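Hypothetical protein S4005 (PDB 1Z67) is of unknown function, but its all-helical fold carries a homeodomain-like motif that suggests, without proving, a role in binding DNA. Local coordinates at residues A[30-35]-A[75-80]; A[20-25]-A[97-102]. All blocks are in the same frame, centred on the assembly; numbering follows the deposited sequence.

Contact 1: residues A[30-35]-A[75-80]; sequences EEQGGI and TNAVSD. With NA (sodium ion), chain B.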
ATOM      1  N   GLU A  30       6.938  -4.429  -4.062  1.00 16.00           N
ATOM      2  CA  GLU A  30       7.879  -5.453  -4.498  1.00 17.11           C
ATOM      3  C   GLU A  30       9.317  -5.114  -4.060  1.00 17.49           C
ATOM      4  O   GLU A  30      10.056  -6.001  -3.605  1.00 17.52           O
ATOM      5  CB  GLU A  30       7.772  -5.626  -6.017  0.60 17.70           C
ATOM      6  CG  GLU A  30       6.330  -5.994  -6.483  0.60 18.38           C
ATOM      7  CD  GLU A  30       5.945  -7.474  -6.264  0.60 21.13           C
ATOM      8  OE1 GLU A  30       5.810  -8.227  -7.268  0.60 20.28           O
ATOM      9  OE2 GLU A  30       5.776  -7.888  -5.084  0.60 23.25           O
ATOM     10  N   GLU A  31       9.679  -3.836  -4.120  1.00 16.13           N
ATOM     11  CA  GLU A  31      11.036  -3.416  -3.736  1.00 17.97           C
ATOM     12  C   GLU A  31      11.283  -3.620  -2.253  1.00 17.62           C
ATOM     13  O   GLU A  31      12.424  -3.852  -1.840  1.00 19.15           O
ATOM     14  CB  GLU A  31      11.250  -1.976  -4.082  1.00 19.52           C
ATOM     15  CG  GLU A  31      11.328  -1.795  -5.551  1.00 22.23           C
ATOM     16  CD  GLU A  31      11.489  -0.370  -5.954  1.00 28.31           C
ATOM     17  OE1 GLU A  31      10.993   0.555  -5.242  1.00 26.43           O
ATOM     18  OE2 GLU A  31      12.143  -0.199  -7.000  1.00 32.44           O
ATOM     19  N   GLN A  32      10.229  -3.510  -1.458  1.00 16.38           N
ATOM     20  CA  GLN A  32      10.308  -3.753  -0.023  1.00 16.53           C
ATOM     21  C   GLN A  32      10.363  -5.250   0.319  1.00 16.82           C
ATOM     22  O   GLN A  32      10.515  -5.609   1.502  1.00 17.33           O
ATOM     23  CB  GLN A  32       9.101  -3.091   0.679  1.00 17.46           C
ATOM     24  CG  GLN A  32       9.043  -1.577   0.541  1.00 18.10           C
ATOM     25  CD  GLN A  32      10.250  -0.882   1.174  1.00 18.11           C
ATOM     26  OE1 GLN A  32      10.533  -1.085   2.353  1.00 22.19           O
ATOM     27  NE2 GLN A  32      10.926  -0.024   0.406  1.00 18.99           N
ATOM     28  N   GLY A  33      10.202  -6.111  -0.702  1.00 16.14           N
ATOM     29  CA  GLY A  33      10.351  -7.560  -0.538  1.00 15.94           C
ATOM     30  C   GLY A  33       9.023  -8.313  -0.620  1.00 15.29           C
ATOM     31  O   GLY A  33       8.955  -9.554  -0.411  1.00 17.09           O
ATOM     32  N   GLY A  34       7.969  -7.588  -1.010  1.00 15.56           N
ATOM     33  CA  GLY A  34       6.681  -8.209  -1.245  1.00 14.45           C
ATOM     34  C   GLY A  34       5.623  -7.937  -0.178  1.00 13.92           C
ATOM     35  O   GLY A  34       5.923  -7.495   0.953  1.00 14.71           O
ATOM     36  N   ILE A  35       4.368  -8.205  -0.533  1.00 14.64           N
ATOM     37  CA  ILE A  35       3.281  -7.899   0.407  1.00 16.19           C
ATOM     38  C   ILE A  35       3.413  -8.608   1.759  1.00 16.19           C
ATOM     39  O   ILE A  35       3.142  -8.007   2.785  1.00 17.63           O
ATOM     40  CB  ILE A  35       1.897  -8.131  -0.247  1.00 16.72           C
ATOM     41  CG1 ILE A  35       0.797  -7.494   0.614  1.00 18.04           C
ATOM     42  CG2 ILE A  35       1.698  -9.600  -0.594  1.00 16.55           C
ATOM     43  CD1 ILE A  35       0.860  -5.975   0.657  1.00 21.95           C
ATOM     44  N   THR A  75      10.108   4.470   9.097  1.00 18.65           N
ATOM     45  CA  THR A  75      10.371   5.703   8.328  1.00 19.17           C
ATOM     46  C   THR A  75      11.105   5.484   7.022  1.00 19.36           C
ATOM     47  O   THR A  75      10.732   6.042   6.012  1.00 19.01           O
ATOM     48  CB  THR A  75      11.146   6.714   9.193  1.00 19.51           C
ATOM     49  OG1 THR A  75      10.333   7.074  10.313  1.00 22.14           O
ATOM     50  CG2 THR A  75      11.462   7.955   8.375  1.00 20.94           C
ATOM     51  N   ASN A  76      12.131   4.628   7.012  1.00 19.67           N
ATOM     52  CA  ASN A  76      12.846   4.386   5.765  1.00 19.35           C
ATOM     53  C   ASN A  76      11.953   3.794   4.673  1.00 19.60           C
ATOM     54  O   ASN A  76      11.998   4.237   3.528  1.00 19.96           O
ATOM     55  CB  ASN A  76      14.024   3.463   6.000  0.60 20.18           C
ATOM     56  CG  ASN A  76      15.095   4.118   6.793  0.60 20.09           C
ATOM     57  OD1 ASN A  76      14.993   5.300   7.143  0.60 22.44           O
ATOM     58  ND2 ASN A  76      16.142   3.364   7.085  0.60 21.20           N
ATOM     59  N   ALA A  77      11.169   2.778   5.045  1.00 18.75           N
ATOM     60  CA  ALA A  77      10.215   2.152   4.103  1.00 18.99           C
ATOM     61  C   ALA A  77       9.253   3.189   3.513  1.00 18.89           C
ATOM     62  O   ALA A  77       9.022   3.238   2.291  1.00 18.31           O
ATOM     63  CB  ALA A  77       9.431   1.036   4.782  1.00 19.51           C
ATOM     64  N   VAL A  78       8.667   3.993   4.384  1.00 17.33           N
ATOM     65  CA  VAL A  78       7.703   4.989   3.895  1.00 17.43           C
ATOM     66  C   VAL A  78       8.390   6.061   3.048  1.00 16.81           C
ATOM     67  O   VAL A  78       7.868   6.450   1.997  1.00 16.15           O
ATOM     68  CB  VAL A  78       6.884   5.564   5.051  1.00 17.49           C
ATOM     69  CG1 VAL A  78       5.892   6.604   4.547  1.00 17.78           C
ATOM     70  CG2 VAL A  78       6.131   4.415   5.731  1.00 17.22           C
ATOM     71  N   SER A  79       9.585   6.498   3.477  1.00 17.12           N
ATOM     72  CA  SER A  79      10.375   7.468   2.723  1.00 17.64           C
ATOM     73  C   SER A  79      10.746   6.918   1.335  1.00 17.93           C
ATOM     74  O   SER A  79      10.791   7.664   0.357  1.00 18.31           O
ATOM     75  CB  SER A  79      11.642   7.859   3.506  0.60 17.86           C
ATOM     76  OG  SER A  79      12.471   8.700   2.726  0.60 20.66           O
ATOM     77  N   ASP A  80      10.996   5.609   1.248  1.00 17.38           N
ATOM     78  CA  ASP A  80      11.255   4.961  -0.040  1.00 18.03           C
ATOM     79  C   ASP A  80      10.079   5.207  -1.018  1.00 17.31           C
ATOM     80  O   ASP A  80      10.275   5.550  -2.191  1.00 18.81           O
ATOM     81  CB  ASP A  80      11.476   3.436   0.141  1.00 16.88           C
ATOM     82  CG  ASP A  80      12.833   3.079   0.833  1.00 19.01           C
ATOM     83  OD1 ASP A  80      13.725   3.959   0.917  1.00 21.28           O
ATOM     84  OD2 ASP A  80      12.976   1.930   1.301  1.00 20.99           O
TER
HETATM   85 NA    NA B 201      14.540   5.878   2.204  1.00 48.32          NA
HETATM   86  O   HOH W   1      12.913  -0.080   3.255  1.00 22.17           O
HETATM   87  O   HOH W   2      16.337   6.870   3.929  1.00 43.83           O
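Q32, at the Schellman turn that closes helix 21-31, reaches across to D80 and A77 on helix 75-85 and ties two helices of this all-helical fold, which contains a homeodomain motif. The carboxamide of Q32 and the carboxylate of D80 stand 45° apart in plane and are joined by one hydrogen bond. Q32 NE2 donates to D80 OD2 over 3.0 Å with an N-H...O angle of 164°; the acceptor lies close to the amide plane, and OD2 accepts through its anti lone pair, away from OD1. A bend at chi2 (-62°) turns the amide of Q32 toward helix 75-85 and brings its other end, OE1, within 3.4 Å of A77 CB. One water closes a ring round this pair, donating to Q32 OE1 and to D80 OD2, which therefore accepts two bonds. Both ends of the amide are engaged, which should fix its flip. Behind Q32, G33 N bonds back to E30 O, and the positive phi of G33 lets the chain leave the helix toward G34, the N-cap of helix 35-44. W28 lies against D80, and W28 NE1, from helix 21-31, hydrogen-bonds to A77 O, while Q83 shares the sodium site. The two carboxylate oxygens of D80 divide their work: OD2 faces Q32, and OD1 binds the sodium ion at 2.5 Å.

Contact 2: residues A[20-25]-A[97-102]; sequences GKYQAI and AEQLPK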
ATOM      1  N   GLY A  20      -0.351   8.136 -11.307  1.00 20.13           N
ATOM      2  CA  GLY A  20       0.685   7.116 -11.184  1.00 20.14           C
ATOM      3  C   GLY A  20       0.926   6.607  -9.765  1.00 20.15           C
ATOM      4  O   GLY A  20       1.842   5.786  -9.536  1.00 21.28           O
ATOM      5  N   LYS A  21       0.115   7.065  -8.805  1.00 17.96           N
ATOM      6  CA  LYS A  21       0.218   6.597  -7.402  1.00 16.76           C
ATOM      7  C   LYS A  21       0.119   5.071  -7.271  1.00 16.05           C
ATOM      8  O   LYS A  21       0.824   4.475  -6.450  1.00 16.72           O
ATOM      9  CB  LYS A  21      -0.807   7.266  -6.486  1.00 16.40           C
ATOM     10  CG  LYS A  21      -2.242   6.989  -6.799  1.00 16.59           C
ATOM     11  CD  LYS A  21      -3.147   7.832  -5.870  1.00 17.63           C
ATOM     12  CE  LYS A  21      -4.614   7.504  -6.058  1.00 21.70           C
ATOM     13  NZ  LYS A  21      -5.456   8.543  -5.393  1.00 25.41           N
ATOM     14  N   TYR A  22      -0.752   4.437  -8.062  1.00 16.32           N
ATOM     15  CA  TYR A  22      -0.898   2.981  -7.956  1.00 16.83           C
ATOM     16  C   TYR A  22       0.307   2.216  -8.475  1.00 19.21           C
ATOM     17  O   TYR A  22       0.744   1.267  -7.809  1.00 19.51           O
ATOM     18  CB  TYR A  22      -2.192   2.510  -8.633  1.00 18.60           C
ATOM     19  CG  TYR A  22      -3.409   3.038  -7.922  1.00 18.02           C
ATOM     20  CD1 TYR A  22      -3.657   2.727  -6.593  1.00 19.05           C
ATOM     21  CD2 TYR A  22      -4.303   3.876  -8.590  1.00 21.53           C
ATOM     22  CE1 TYR A  22      -4.788   3.222  -5.948  1.00 19.29           C
ATOM     23  CE2 TYR A  22      -5.447   4.378  -7.948  1.00 23.77           C
ATOM     24  CZ  TYR A  22      -5.669   4.033  -6.635  1.00 22.23           C
ATOM     25  OH  TYR A  22      -6.773   4.534  -5.999  1.00 25.12           O
ATOM     26  N   GLN A  23       0.841   2.608  -9.635  1.00 20.33           N
ATOM     27  CA  GLN A  23       2.081   1.976 -10.135  1.00 21.34           C
ATOM     28  C   GLN A  23       3.204   2.142  -9.115  1.00 20.48           C
ATOM     29  O   GLN A  23       3.996   1.231  -8.880  1.00 21.93           O
ATOM     30  CB  GLN A  23       2.528   2.517 -11.501  1.00 23.63           C
ATOM     31  CG  GLN A  23       3.747   1.792 -12.107  1.00 28.00           C
ATOM     32  CD  GLN A  23       3.573   0.277 -12.243  1.00 34.12           C
ATOM     33  OE1 GLN A  23       2.719  -0.213 -13.016  1.00 36.70           O
ATOM     34  NE2 GLN A  23       4.411  -0.478 -11.514  1.00 34.63           N
ATOM     35  N   ALA A  24       3.273   3.313  -8.506  1.00 18.90           N
ATOM     36  CA  ALA A  24       4.318   3.593  -7.534  1.00 17.14           C
ATOM     37  C   ALA A  24       4.177   2.681  -6.324  1.00 16.83           C
ATOM     38  O   ALA A  24       5.167   2.119  -5.834  1.00 16.95           O
ATOM     39  CB  ALA A  24       4.275   5.047  -7.120  1.00 17.24           C
ATOM     40  N   ILE A  25       2.948   2.535  -5.835  1.00 16.99           N
ATOM     41  CA  ILE A  25       2.738   1.716  -4.654  1.00 15.95           C
ATOM     42  C   ILE A  25       3.099   0.275  -5.017  1.00 16.90           C
ATOM     43  O   ILE A  25       3.794  -0.384  -4.246  1.00 17.73           O
ATOM     44  CB  ILE A  25       1.296   1.796  -4.143  1.00 16.69           C
ATOM     45  CG1 ILE A  25       1.030   3.181  -3.568  1.00 16.48           C
ATOM     46  CG2 ILE A  25       1.020   0.663  -3.107  1.00 18.51           C
ATOM     47  CD1 ILE A  25      -0.425   3.460  -3.348  1.00 17.76           C
ATOM     48  N   ALA A  97      -2.165   5.227   4.140  1.00 14.41           N
ATOM     49  CA  ALA A  97      -3.246   5.060   5.100  1.00 14.20           C
ATOM     50  C   ALA A  97      -4.577   4.953   4.372  1.00 13.81           C
ATOM     51  O   ALA A  97      -5.429   4.166   4.789  1.00 15.76           O
ATOM     52  CB  ALA A  97      -3.281   6.224   6.113  1.00 15.75           C
ATOM     53  N   GLU A  98      -4.694   5.656   3.234  1.00 14.91           N
ATOM     54  CA  GLU A  98      -5.918   5.529   2.401  1.00 15.46           C
ATOM     55  C   GLU A  98      -5.899   4.207   1.584  1.00 14.78           C
ATOM     56  O   GLU A  98      -6.891   3.468   1.521  1.00 15.87           O
ATOM     57  CB  GLU A  98      -6.018   6.738   1.461  0.50 16.47           C
ATOM     58  CG  GLU A  98      -7.130   6.654   0.422  0.50 19.77           C
ATOM     59  CD  GLU A  98      -7.257   7.909  -0.431  0.50 24.35           C
ATOM     60  OE1 GLU A  98      -6.536   8.891  -0.167  0.50 26.86           O
ATOM     61  OE2 GLU A  98      -8.079   7.907  -1.378  0.50 28.05           O
ATOM     62  N   GLN A  99      -4.778   3.936   0.923  1.00 13.49           N
ATOM     63  CA  GLN A  99      -4.782   2.886  -0.103  1.00 12.56           C
ATOM     64  C   GLN A  99      -4.409   1.494   0.390  1.00 11.81           C
ATOM     65  O   GLN A  99      -4.943   0.468  -0.125  1.00 12.88           O
ATOM     66  CB  GLN A  99      -3.843   3.289  -1.236  1.00 12.75           C
ATOM     67  CG  GLN A  99      -4.172   4.630  -1.877  1.00 15.66           C
ATOM     68  CD  GLN A  99      -5.535   4.678  -2.513  1.00 17.20           C
ATOM     69  OE1 GLN A  99      -6.147   3.643  -2.789  1.00 19.43           O
ATOM     70  NE2 GLN A  99      -6.015   5.894  -2.802  1.00 19.40           N
ATOM     71  N   LEU A 100      -3.483   1.417   1.354  1.00 11.96           N
ATOM     72  CA  LEU A 100      -3.040   0.085   1.804  1.00 13.19           C
ATOM     73  C   LEU A 100      -4.182  -0.813   2.320  1.00 12.42           C
ATOM     74  O   LEU A 100      -4.189  -1.989   1.981  1.00 13.52           O
ATOM     75  CB  LEU A 100      -1.873   0.202   2.784  1.00 14.76           C
ATOM     76  CG  LEU A 100      -1.182  -1.123   3.070  1.00 16.56           C
ATOM     77  CD1 LEU A 100      -0.572  -1.774   1.813  1.00 17.48           C
ATOM     78  CD2 LEU A 100      -0.087  -0.843   4.128  1.00 18.35           C
ATOM     79  N   PRO A 101      -5.140  -0.280   3.119  1.00 12.90           N
ATOM     80  CA  PRO A 101      -6.228  -1.141   3.571  1.00 12.08           C
ATOM     81  C   PRO A 101      -7.054  -1.661   2.401  1.00 11.40           C
ATOM     82  O   PRO A 101      -7.464  -2.833   2.418  1.00 12.42           O
ATOM     83  CB  PRO A 101      -7.066  -0.232   4.486  1.00 13.05           C
ATOM     84  CG  PRO A 101      -6.108   0.830   4.911  1.00 13.77           C
ATOM     85  CD  PRO A 101      -5.231   1.083   3.705  1.00 13.53           C
ATOM     86  N   LYS A 102      -7.260  -0.831   1.380  1.00 11.83           N
ATOM     87  CA  LYS A 102      -8.043  -1.261   0.201  1.00 12.30           C
ATOM     88  C   LYS A 102      -7.290  -2.306  -0.605  1.00 11.32           C
ATOM     89  O   LYS A 102      -7.874  -3.293  -1.093  1.00 12.23           O
ATOM     90  CB  LYS A 102      -8.315  -0.062  -0.702  1.00 13.87           C
ATOM     91  CG  LYS A 102      -9.120   1.015  -0.002  1.00 16.97           C
ATOM     92  CD  LYS A 102      -9.392   2.192  -0.923  1.00 21.56           C
ATOM     93  CE  LYS A 102     -10.543   3.002  -0.400  1.00 29.61           C
ATOM     94  NZ  LYS A 102     -10.036   4.063   0.470  1.00 34.27           N
TER
HETATM   95  O   HOH W   3      -4.899   8.587  -2.397  1.00 26.61           O
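Q99, on helix 89-106, presents its side chain to K21, Y22 and I25 in the first turns of helix 21-31, a packing contact between two helices of the all-helical YidB-like fold, away from the sodium site. The short helical segments run 11.9 Å apart at closest approach and cross at -66°, a separation bridged by side chains. Apolar packing comes from I25, whose CD1 sits 4.0 Å from Q99 CB and close to CG; I25 also touches L95 and I103 of the same partner helix. The polar part lies at the Y22 ring. Q99 OE1 meets its edge, in the ring plane, with the amide turned 86° against the ring, and lies 3.5 Å from Y22 CE1. The hydroxyl approaches the same oxygen only loosely: Y22 OH to Q99 OE1 is 3.4 Å, at best a weak hydrogen bond. K21 CG covers one face of the ring, 4.1 Å above its plane, and a chi1 of 63° followed by an extended chain carries NZ on toward Q99. Water supplies the last link: one molecule accepts from K21 NZ at 3.0 Å and from Q99 NE2 at 2.9 Å. The ammonium has its direct salt bridge with D18, just ahead of the helix. Polar cohesion across this pair therefore probably rests more on the shared water than on the doubtful, long approach of Y22 OH to Q99 OE1.

In the fold
Helix 21-31 is common to both contacts: its first turns meet helix 89-106 in contact 2, and the turn at its end meets helix 75-85 in contact 1. The two partner helices are consecutive in the chain and touch each other, V78 packing on T89, A92 and S93, so the three helices pack mutually. The contact centres lie 12 Å apart and their nearest atoms about 5 Å, without touching. Contact 2 is the more central, 5 Å from the chain centre against 9 Å for contact 1. The sodium site belongs to contact 1 alone, through D80 with Q83. Each contact pairs a glutamine amide with a bridging water, but across contact 2 the amide of Q99 has no carboxylate partner in segment 20-25.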